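Local coordinates for protein putative TetR family transcriptional regulator (Streptomyces coelicolor A3, PDB 3BQY) that probably binds operator DNA as a dimeric repressor of the TetR family, through a helix-turn-helix domain at the N-terminal end of each subunit, at residues M25-L28 / A29-M32; A36-L39 / Y40-F43; A44-Q47 / D48-A52; H102-P106 / N107-F111. All coordinates share one frame; numbering follows the deposited sequence. Where two conformers were deposited one is given.

Contact 1 (M25-L28 / A29-M32)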
# COMPACT_ATOMS: atom_id res chain seq x y z
N MSE A 25 -6.15 -19.13 -14.19
CA MSE A 25 -7.33 -19.46 -14.98
C MSE A 25 -7.48 -20.99 -15.06
O MSE A 25 -8.59 -21.49 -14.97
CB MSE A 25 -7.24 -18.85 -16.39
CG MSE A 25 -7.17 -17.34 -16.36
SE MSE A 25 -8.81 -16.53 -15.71
CE MSE A 25 -9.77 -16.42 -17.41
N ARG A 26 -6.38 -21.71 -15.20
CA ARG A 26 -6.44 -23.18 -15.23
C ARG A 26 -6.96 -23.73 -13.90
O ARG A 26 -7.81 -24.63 -13.89
CB ARG A 26 -5.08 -23.80 -15.59
CG ARG A 26 -4.63 -23.37 -17.01
CD ARG A 26 -3.40 -24.10 -17.52
NE ARG A 26 -2.82 -23.44 -18.70
CZ ARG A 26 -3.25 -23.61 -19.95
NH1 ARG A 26 -4.29 -24.43 -20.21
NH2 ARG A 26 -2.65 -22.96 -20.96
N ARG A 27 -6.44 -23.20 -12.79
CA ARG A 27 -6.87 -23.62 -11.43
C ARG A 27 -8.36 -23.37 -11.25
O ARG A 27 -9.08 -24.20 -10.71
CB ARG A 27 -6.07 -22.87 -10.35
CG ARG A 27 -6.38 -23.22 -8.90
CD ARG A 27 -5.78 -24.57 -8.51
NE ARG A 27 -6.32 -25.03 -7.22
CZ ARG A 27 -7.47 -25.69 -7.08
NH1 ARG A 27 -7.85 -26.10 -5.87
NH2 ARG A 27 -8.24 -25.96 -8.14
N LEU A 28 -8.82 -22.19 -11.69
CA LEU A 28 -10.23 -21.84 -11.69
C LEU A 28 -11.07 -22.75 -12.56
O LEU A 28 -12.17 -23.14 -12.17
CB LEU A 28 -10.41 -20.37 -12.15
CG LEU A 28 -11.77 -19.69 -12.04
CD1 LEU A 28 -12.40 -19.91 -10.67
CD2 LEU A 28 -11.58 -18.19 -12.30
N ALA A 29 -10.57 -23.08 -13.76
CA ALA A 29 -11.24 -24.04 -14.64
C ALA A 29 -11.36 -25.43 -13.97
O ALA A 29 -12.42 -26.06 -14.05
CB ALA A 29 -10.49 -24.16 -15.98
N GLN A 30 -10.29 -25.89 -13.32
CA GLN A 30 -10.30 -27.19 -12.62
C GLN A 30 -11.37 -27.13 -11.53
O GLN A 30 -12.20 -28.03 -11.42
CB GLN A 30 -8.91 -27.58 -12.04
CG GLN A 30 -7.80 -27.91 -13.10
CD GLN A 30 -6.36 -27.70 -12.58
OE1 GLN A 30 -6.19 -27.40 -11.35
NE2 GLN A 30 -5.32 -27.85 -13.53
N ALA A 31 -11.40 -26.03 -10.78
CA ALA A 31 -12.38 -25.82 -9.70
C ALA A 31 -13.84 -25.86 -10.15
O ALA A 31 -14.69 -26.36 -9.42
CB ALA A 31 -12.10 -24.51 -8.96
N MSE A 32 -14.12 -25.36 -11.35
CA MSE A 32 -15.49 -25.33 -11.88
C MSE A 32 -15.80 -26.46 -12.86
O MSE A 32 -16.88 -26.48 -13.46
CB MSE A 32 -15.77 -24.00 -12.57
CG MSE A 32 -15.29 -22.80 -11.79
SE MSE A 32 -15.76 -21.16 -12.72
CE MSE A 32 -17.66 -21.13 -12.26
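Leu28 and Met32, one helical turn apart, lie side by side and point the same way, with Leu28 CD1 against the selenium SE of Met32 at 4.1 Å (both methionines here are selenomethionine). Before it reaches that leucine, the Met32 chain passes close over the backbone, its CG 3.2 Å from Leu28 O. On another side of the helix Arg27 and Gln30 cross at about a right angle. There Gln30 OE1 comes to 4.0 Å from Arg27 CD, a meeting of the amide with the aliphatic part of the arginine. With chi2 at 75° the arginine chain is bent, and its guanidinium ends with NH2 near Ala31 CB. Gln30 also lays its CG on Arg26 O, 3.4 Å away. Four helical bonds hold these groups in step, from Ala29 N to Met25 O at 2.8 Å through to Met32 N and Leu28 O at 3.1 Å. Further out, Thr24 OG1 is hydrogen-bonded to Arg27 N, and Leu28 packs on Leu39, Leu49 and Thr10 of the neighbouring helices. The first helix of the predicted helix-turn-helix is thus amphipathic: Leu28 and Met25 are buried toward the core, Met32 lies at its margin, and Arg26 and Gln30 are exposed.

Contact 2 (A36-L39 / Y40-F43)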
# COMPACT_ATOMS: atom_id res chain seq x y z
N ALA A 36 -10.38 -24.26 -19.66
CA ALA A 36 -9.94 -22.87 -19.44
C ALA A 36 -10.48 -21.98 -20.55
O ALA A 36 -10.84 -20.83 -20.31
CB ALA A 36 -8.43 -22.75 -19.34
N GLY A 37 -10.56 -22.55 -21.76
CA GLY A 37 -11.15 -21.89 -22.93
C GLY A 37 -12.48 -21.23 -22.60
O GLY A 37 -12.72 -20.10 -23.01
N ALA A 38 -13.32 -21.93 -21.84
CA ALA A 38 -14.63 -21.43 -21.44
C ALA A 38 -14.51 -20.13 -20.65
O ALA A 38 -15.25 -19.18 -20.92
CB ALA A 38 -15.38 -22.46 -20.63
N LEU A 39 -13.59 -20.08 -19.69
CA LEU A 39 -13.42 -18.92 -18.83
C LEU A 39 -12.99 -17.69 -19.59
O LEU A 39 -13.36 -16.57 -19.23
CB LEU A 39 -12.37 -19.19 -17.76
CG LEU A 39 -12.73 -20.21 -16.70
CD1 LEU A 39 -11.55 -20.27 -15.77
CD2 LEU A 39 -13.95 -19.71 -15.96
N TYR A 40 -12.18 -17.91 -20.62
CA TYR A 40 -11.67 -16.84 -21.44
C TYR A 40 -12.74 -16.19 -22.32
O TYR A 40 -12.52 -15.10 -22.86
CB TYR A 40 -10.50 -17.34 -22.30
CG TYR A 40 -9.22 -17.47 -21.50
CD1 TYR A 40 -8.57 -16.34 -21.01
CD2 TYR A 40 -8.68 -18.72 -21.23
CE1 TYR A 40 -7.38 -16.46 -20.28
CE2 TYR A 40 -7.50 -18.85 -20.50
CZ TYR A 40 -6.86 -17.73 -20.03
OH TYR A 40 -5.71 -17.87 -19.31
N ARG A 41 -13.89 -16.85 -22.46
CA ARG A 41 -15.06 -16.24 -23.10
C ARG A 41 -15.75 -15.22 -22.18
O ARG A 41 -16.36 -14.27 -22.66
CB ARG A 41 -16.04 -17.30 -23.59
CG ARG A 41 -15.54 -18.04 -24.82
CD ARG A 41 -16.63 -18.91 -25.48
NE ARG A 41 -16.88 -20.15 -24.75
CZ ARG A 41 -16.36 -21.34 -25.07
NH1 ARG A 41 -15.55 -21.46 -26.12
NH2 ARG A 41 -16.66 -22.42 -24.34
N TYR A 42 -15.63 -15.41 -20.87
CA TYR A 42 -16.20 -14.49 -19.88
C TYR A 42 -15.22 -13.41 -19.44
O TYR A 42 -15.61 -12.28 -19.16
CB TYR A 42 -16.76 -15.26 -18.67
CG TYR A 42 -17.92 -16.13 -19.09
CD1 TYR A 42 -19.21 -15.60 -19.21
CD2 TYR A 42 -17.72 -17.48 -19.41
CE1 TYR A 42 -20.29 -16.40 -19.63
CE2 TYR A 42 -18.77 -18.28 -19.83
CZ TYR A 42 -20.06 -17.74 -19.94
OH TYR A 42 -21.10 -18.55 -20.36
N PHE A 43 -13.94 -13.77 -19.38
CA PHE A 43 -12.89 -12.84 -18.99
C PHE A 43 -11.75 -12.97 -19.98
O PHE A 43 -11.09 -14.00 -20.02
CB PHE A 43 -12.38 -13.15 -17.58
CG PHE A 43 -13.45 -13.08 -16.54
CD1 PHE A 43 -13.84 -11.86 -16.02
CD2 PHE A 43 -14.10 -14.24 -16.13
CE1 PHE A 43 -14.87 -11.79 -15.07
CE2 PHE A 43 -15.11 -14.18 -15.18
CZ PHE A 43 -15.49 -12.95 -14.65
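Ala36 O accepts from Tyr40 N at 3.2 Å and Leu39 O from Phe43 N at 2.9 Å, and these two i-to-i+4 bonds flank a tighter i-to-i+3 bond, from Arg41 N to Ala38 O, whose donor stands 61° out of the carbonyl plane, in a short helix with several weak bonds. Tyr40 has CG anti to its carbonyl carbon (chi1 -77°), which swings the ring back over the preceding turn. Its CD2 comes to 3.2 Å from Ala36 O, and CE2 lies 4.2 Å from Ala36 CB. Arg41 folds back likewise, bent at chi3, and the guanidinium presents one face to Ala38 CA; its NH2 is 3.9 Å from Ala38 CB. Tyr42 puts the edge of its ring near Leu39 O, with CD2 at 3.4 Å from Ala38 O. In TetR-family proteins this second helix of the helix-turn-helix is the recognition helix, so the exposed Tyr40 and Arg41 are plausibly available to DNA. Leu39 points into the domain against Met25, Leu28 and Ala29 of helix 25-32, and Phe43, just past the helix, wedges among Thr7 and Val8 of helix 4-18 and Leu49 and Ala52 of helix 46-57.

Contact 3 (A44-Q47 / D48-A52)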
# COMPACT_ATOMS: atom_id res chain seq x y z
N ALA A 44 -11.50 -11.92 -20.76
CA ALA A 44 -10.47 -11.97 -21.81
C ALA A 44 -9.08 -12.28 -21.26
O ALA A 44 -8.26 -12.89 -21.94
CB ALA A 44 -10.45 -10.67 -22.60
N ALA A 45 -8.82 -11.85 -20.02
CA ALA A 45 -7.54 -12.05 -19.37
C ALA A 45 -7.76 -12.22 -17.86
O ALA A 45 -8.82 -11.83 -17.34
CB ALA A 45 -6.62 -10.88 -19.64
N LYS A 46 -6.78 -12.79 -17.18
CA LYS A 46 -6.85 -12.92 -15.72
C LYS A 46 -7.00 -11.56 -15.03
O LYS A 46 -7.73 -11.45 -14.05
CB LYS A 46 -5.65 -13.69 -15.14
CG LYS A 46 -5.88 -14.03 -13.63
CD LYS A 46 -4.77 -14.91 -13.06
CE LYS A 46 -3.45 -14.19 -13.01
NZ LYS A 46 -2.52 -14.91 -12.08
N GLN A 47 -6.38 -10.52 -15.57
CA GLN A 47 -6.51 -9.18 -14.97
C GLN A 47 -7.99 -8.70 -14.96
O GLN A 47 -8.40 -7.98 -14.04
CB GLN A 47 -5.54 -8.17 -15.62
CG GLN A 47 -6.17 -7.08 -16.49
CD GLN A 47 -5.16 -6.14 -17.15
OE1 GLN A 47 -3.95 -6.17 -16.89
NE2 GLN A 47 -5.67 -5.28 -18.03
N ASP A 48 -8.77 -9.12 -15.95
CA ASP A 48 -10.20 -8.80 -16.04
C ASP A 48 -10.98 -9.52 -14.94
O ASP A 48 -11.85 -8.94 -14.28
CB ASP A 48 -10.78 -9.16 -17.42
CG ASP A 48 -10.11 -8.37 -18.55
OD1 ASP A 48 -9.97 -7.15 -18.43
OD2 ASP A 48 -9.70 -8.98 -19.56
N LEU A 49 -10.65 -10.78 -14.72
CA LEU A 49 -11.20 -11.51 -13.57
C LEU A 49 -10.82 -10.81 -12.24
O LEU A 49 -11.70 -10.57 -11.40
CB LEU A 49 -10.74 -12.97 -13.57
CG LEU A 49 -11.07 -13.78 -12.31
CD1 LEU A 49 -12.60 -14.01 -12.19
CD2 LEU A 49 -10.29 -15.08 -12.30
N LEU A 50 -9.55 -10.50 -12.05
CA LEU A 50 -9.10 -9.81 -10.82
C LEU A 50 -9.81 -8.49 -10.60
O LEU A 50 -10.22 -8.17 -9.47
CB LEU A 50 -7.58 -9.61 -10.82
CG LEU A 50 -6.78 -10.93 -10.69
CD1 LEU A 50 -5.32 -10.66 -11.04
CD2 LEU A 50 -6.91 -11.55 -9.33
N THR A 51 -10.00 -7.74 -11.68
CA THR A 51 -10.70 -6.46 -11.63
C THR A 51 -12.15 -6.68 -11.15
O THR A 51 -12.65 -5.97 -10.28
CB THR A 51 -10.60 -5.76 -13.00
OG1 THR A 51 -9.23 -5.37 -13.21
CG2 THR A 51 -11.51 -4.53 -13.08
N ALA A 52 -12.82 -7.70 -11.70
CA ALA A 52 -14.19 -8.04 -11.30
C ALA A 52 -14.28 -8.50 -9.83
O ALA A 52 -15.23 -8.13 -9.12
CB ALA A 52 -14.80 -9.10 -12.27
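Thr51 sits one turn after Gln47 and grips its carbonyl twice. Starting at the root, Thr51 CB lies 3.3 Å from Gln47 O. OG1, placed beside the backbone N by a chi1 of -68°, then donates to that same oxygen at 2.9 Å. Thr51 N reaches Gln47 O too, from the opposite face of the carbonyl plane, each donor tilted about 30° from it. The methyl CG2 turns away from this carbonyl and packs on Ala103, while OG1 is also hydrogen-bonded to His102 N in the loop before helix 106-121. A valine in place of Thr51 would probably leave His102 N without this partner and reduce Gln47 O to its backbone bond. Earlier in the helix, Asp48 bends back toward the N-terminal end, its OD2 making a weak bond to Ala45 N at 3.0 Å. This is one half of a capping box, since Ala45 at the N-cap has no side-chain acceptor to return it. Leu50 N meets Lys46 O at 2.9 Å almost straight, the N-H...O angle being 171°. While Leu49 faces the core, polar groups serve the two ends: a carboxylate at the helix start, which would probably offset its positive end, and a hydroxyl that ties the helix to the loop of the next domain.

Contact 4 (H102-P106 / N107-F111)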
# COMPACT_ATOMS: atom_id res chain seq x y z
N HIS A 102 -7.38 -3.05 -12.65
CA HIS A 102 -7.14 -2.31 -13.91
C HIS A 102 -8.34 -1.56 -14.51
O HIS A 102 -8.31 -1.12 -15.66
CB HIS A 102 -6.47 -3.19 -14.97
CG HIS A 102 -4.99 -3.30 -14.78
ND1 HIS A 102 -4.41 -4.18 -13.89
CD2 HIS A 102 -3.96 -2.61 -15.34
CE1 HIS A 102 -3.09 -4.05 -13.93
NE2 HIS A 102 -2.80 -3.10 -14.80
N ALA A 103 -9.39 -1.44 -13.71
CA ALA A 103 -10.52 -0.60 -14.02
C ALA A 103 -11.01 -0.06 -12.69
O ALA A 103 -10.65 -0.59 -11.62
CB ALA A 103 -11.65 -1.38 -14.73
N THR A 104 -11.80 1.01 -12.75
CA THR A 104 -12.44 1.54 -11.58
C THR A 104 -13.94 1.34 -11.80
O THR A 104 -14.57 2.08 -12.59
CB THR A 104 -12.14 3.04 -11.41
OG1 THR A 104 -10.72 3.27 -11.49
CG2 THR A 104 -12.64 3.51 -10.06
N GLY A 105 -14.50 0.34 -11.12
CA GLY A 105 -15.93 0.06 -11.30
C GLY A 105 -16.83 0.93 -10.44
O GLY A 105 -16.34 1.74 -9.61
N PRO A 106 -18.14 0.77 -10.61
CA PRO A 106 -19.19 1.50 -9.90
C PRO A 106 -19.08 1.44 -8.37
O PRO A 106 -19.31 2.45 -7.72
CB PRO A 106 -20.49 0.81 -10.35
CG PRO A 106 -20.16 0.14 -11.61
CD PRO A 106 -18.69 -0.19 -11.59
N ASN A 107 -18.73 0.27 -7.81
CA ASN A 107 -18.60 0.14 -6.36
C ASN A 107 -17.49 1.01 -5.81
O ASN A 107 -17.63 1.64 -4.75
CB ASN A 107 -18.41 -1.32 -5.92
CG ASN A 107 -19.66 -2.15 -6.10
OD1 ASN A 107 -20.76 -1.61 -6.19
ND2 ASN A 107 -19.50 -3.46 -6.21
N THR A 108 -16.37 1.06 -6.53
CA THR A 108 -15.22 1.87 -6.12
C THR A 108 -15.54 3.33 -6.36
O THR A 108 -15.25 4.17 -5.53
CB THR A 108 -13.92 1.47 -6.88
OG1 THR A 108 -13.58 0.14 -6.51
CG2 THR A 108 -12.76 2.36 -6.48
N LEU A 109 -16.13 3.63 -7.52
CA LEU A 109 -16.54 5.02 -7.80
C LEU A 109 -17.52 5.54 -6.73
O LEU A 109 -17.40 6.69 -6.30
CB LEU A 109 -17.15 5.13 -9.19
CG LEU A 109 -16.23 4.88 -10.39
CD1 LEU A 109 -17.04 4.85 -11.67
CD2 LEU A 109 -15.16 5.95 -10.49
N ARG A 110 -18.49 4.73 -6.32
CA ARG A 110 -19.45 5.17 -5.29
C ARG A 110 -18.73 5.45 -3.98
O ARG A 110 -19.06 6.42 -3.28
CB ARG A 110 -20.57 4.15 -5.07
CG ARG A 110 -21.93 4.63 -5.55
CD ARG A 110 -23.06 3.57 -5.39
NE ARG A 110 -22.63 2.19 -5.66
CZ ARG A 110 -22.72 1.57 -6.84
NH1 ARG A 110 -23.25 2.17 -7.91
NH2 ARG A 110 -22.32 0.33 -6.93
N PHE A 111 -17.78 4.60 -3.63
CA PHE A 111 -16.97 4.77 -2.41
C PHE A 111 -16.21 6.11 -2.50
O PHE A 111 -16.26 6.90 -1.57
CB PHE A 111 -15.96 3.60 -2.23
CG PHE A 111 -14.82 3.92 -1.31
CD1 PHE A 111 -15.00 3.89 0.08
CD2 PHE A 111 -13.58 4.29 -1.81
CE1 PHE A 111 -13.93 4.20 0.94
CE2 PHE A 111 -12.54 4.62 -0.96
CZ PHE A 111 -12.72 4.58 0.43
O HOH W 1 -13.58 -1.27 -8.74
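Thr104 and Leu109 cross at about a right angle, the threonine methyl CG2 meeting Leu109 CD2 at 3.5 Å. Thr108 crosses Thr104 in the same way, methyl to methyl, with CG2 3.8 Å from Thr104 CG2. With its CG anti to the carbonyl carbon (chi1 -66°), Leu109 reaches back over the loop and sets CG 3.2 Å from Gly105 O. That oxygen also accepts from Leu109 N, at 2.8 Å and nearly straight. An alanine at Leu109 would probably strip the Thr104 methyl of this neighbour and open a gap beside Tyr173 of the second subunit, which also packs there. This is the start of helix 106-121 in the TetR-like C-terminal domain, with Gly105 as N-cap and Pro106 as the first helical residue. A water joins the cap to the first turn, accepting from Gly105 N at 3.0 Å and hydrogen-bonded to Thr108 OG1. Glu55 of helix 46-57 takes Asn107 N, a carboxylate that would probably balance the positive helix end. Arg110 curls back over Pro106 O, which lies 3.6 Å above the guanidinium plane, while Asn107 OD1 sits at the edge, in plane; two conformers were deposited for this arginine, so the placing is doubtful. Thr104 OG1 is hydrogen-bonded outside the segment, to Pro158 O of the second subunit.

Contacts 1, 2 and 3 belong to one small helical domain and touch one another: Leu39 CD1 sits 3.3 Å from Met25 O, and Leu49 meets both Leu28 and Phe43. Contacts 1 and 2 each send a leucine into the core, where Leu49 of contact 3 joins them, and leave Arg26, Gln30, Tyr40 and Arg41 exposed, on a regular helix in the first and a tighter, weakly bonded one in the second. Contact 3 lies nearer the surface and adds a carboxylate and a hydroxyl. Contact 4, in the C-terminal domain, stays about 13 Å from contact 1 and about 11 Å from contact 2, nearest atoms, but touches contact 3; it alone of the four reaches the second subunit.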